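Local coordinates for mitochondrial enolase superfamily member 1 (Homo sapiens, PDB 4A35) that catalyses the magnesium-dependent dehydration of L-fuconate to 2-keto-3-deoxy-L-fuconate, a step in L-fucose breakdown, at the interface of chains A and B. Numbering follows the deposited sequence. Chains: chain A/B, Mitochondrial enolase superfamily member 1.

The interface of chains A and B. Residues chain A 107, 109, 309-310, 312-313; chain B 283, 309.
B:Asp283 reaches into chain A with its carboxylate and buries 62 Å² there, more than any other residue of this patch. B:Asp283 OD1 forms a salt bridge with the ammonium NZ of A:Lys109 at 3.0 Å, met on the syn side but 29° out of the carboxylate plane. B:Asp283 OD2 accepts a hydrogen bond from the side-chain amide ND2 of A:Asn310, also at 3.0 Å and nearly straight (166° at H), the donor lying almost along the C-O axis of the acid. A water 2.6 Å from B:Asp283 OD2 links it to the backbone O of A:Pro107. A:Asn310 OD1 accepts a bent hydrogen bond from A:Val312 N at 2.9 Å, the donor standing above the carbonyl plane, which steadies the amide. A:Val312 CG1 and A:Ile313 CD1 flank CB of the aspartate.

A:Lys109 arrives from the opposite direction, its chain bent at chi3, which carries NZ to the carboxylate while CD and CE lie against CD2 of B:His309. That ring meets A:His309 edge to face, with planes 89° apart and centroids separated by 5.0 Å. The A:His309 ring also turns its edge to the carboxylate, CE1 standing 3.3 Å from CG of B:Asp283. An alanine in place of B:Asp283 would probably leave the A:Lys109 ammonium without its counter-charge and the A:Asn310 amide without its acceptor.

The aspartate-centred contacts recur with the chains exchanged, while the histidine pair maps onto itself. The centre lies about 16 Å from A:His356 of the active site. Through its salt bridge and hydrogen bonds, the patch probably contributes to joining the chains in the deposited dimer, which may be the biological one.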
# COMPACT_ATOMS: atom_id res chain seq x y z
N PRO A 107 -5.57 -0.64 -3.20
CA PRO A 107 -6.34 0.62 -3.16
C PRO A 107 -5.88 1.54 -2.03
O PRO A 107 -5.58 1.09 -0.91
CB PRO A 107 -7.79 0.15 -2.88
CG PRO A 107 -7.71 -1.28 -2.48
CD PRO A 107 -6.28 -1.73 -2.49
N LYS A 109 -3.14 3.21 -1.39
CA LYS A 109 -1.81 2.96 -0.83
C LYS A 109 -0.76 3.00 -1.93
O LYS A 109 -1.06 2.75 -3.09
CB LYS A 109 -1.75 1.60 -0.10
CG LYS A 109 -1.91 0.39 -1.05
CD LYS A 109 -2.11 -0.95 -0.26
CE LYS A 109 -3.44 -1.02 0.46
NZ LYS A 109 -3.73 -2.44 0.80
N HIS A 309 -0.21 4.46 5.29
CA HIS A 309 -0.80 4.71 3.96
C HIS A 309 -2.21 5.30 3.84
O HIS A 309 -2.50 5.94 2.81
CB HIS A 309 -0.61 3.49 3.02
CG HIS A 309 -1.23 2.21 3.50
ND1 HIS A 309 -2.57 1.94 3.28
CD2 HIS A 309 -0.69 1.19 4.19
CE1 HIS A 309 -2.80 0.75 3.81
NE2 HIS A 309 -1.72 0.27 4.40
N ASN A 310 -3.11 5.10 4.82
CA ASN A 310 -4.45 5.69 4.69
C ASN A 310 -5.09 5.75 6.07
O ASN A 310 -4.48 5.30 7.07
CB ASN A 310 -5.32 4.97 3.63
CG ASN A 310 -5.67 3.52 3.93
OD1 ASN A 310 -5.79 3.13 5.11
ND2 ASN A 310 -5.75 2.69 2.89
N VAL A 312 -7.51 4.04 7.31
CA VAL A 312 -7.91 2.74 7.91
C VAL A 312 -6.80 2.28 8.85
O VAL A 312 -7.08 1.75 9.91
CB VAL A 312 -8.30 1.67 6.83
CG1 VAL A 312 -8.76 0.32 7.44
CG2 VAL A 312 -9.42 2.23 5.95
N ILE A 313 -5.53 2.51 8.48
CA ILE A 313 -4.39 2.16 9.33
C ILE A 313 -4.44 3.07 10.55
O ILE A 313 -4.28 2.56 11.64
CB ILE A 313 -3.02 2.25 8.57
CG1 ILE A 313 -3.00 1.30 7.27
CG2 ILE A 313 -1.86 1.86 9.54
CD1 ILE A 313 -3.11 -0.27 7.65
N ASP B 283 -7.31 -3.61 4.41
CA ASP B 283 -6.38 -3.15 5.48
C ASP B 283 -6.97 -3.28 6.88
O ASP B 283 -6.25 -3.07 7.88
CB ASP B 283 -6.06 -1.64 5.29
CG ASP B 283 -5.35 -1.30 4.00
OD1 ASP B 283 -4.36 -2.00 3.67
OD2 ASP B 283 -5.73 -0.30 3.37
N HIS B 309 -1.90 -6.56 1.09
CA HIS B 309 -0.65 -6.15 0.42
C HIS B 309 0.68 -6.83 0.79
O HIS B 309 1.59 -6.85 -0.06
CB HIS B 309 -0.51 -4.61 0.38
CG HIS B 309 -0.49 -3.93 1.72
ND1 HIS B 309 0.68 -3.83 2.44
CD2 HIS B 309 -1.50 -3.37 2.42
CE1 HIS B 309 0.36 -3.18 3.55
NE2 HIS B 309 -0.93 -2.91 3.61
O HOH W 1 -6.52 -0.51 0.94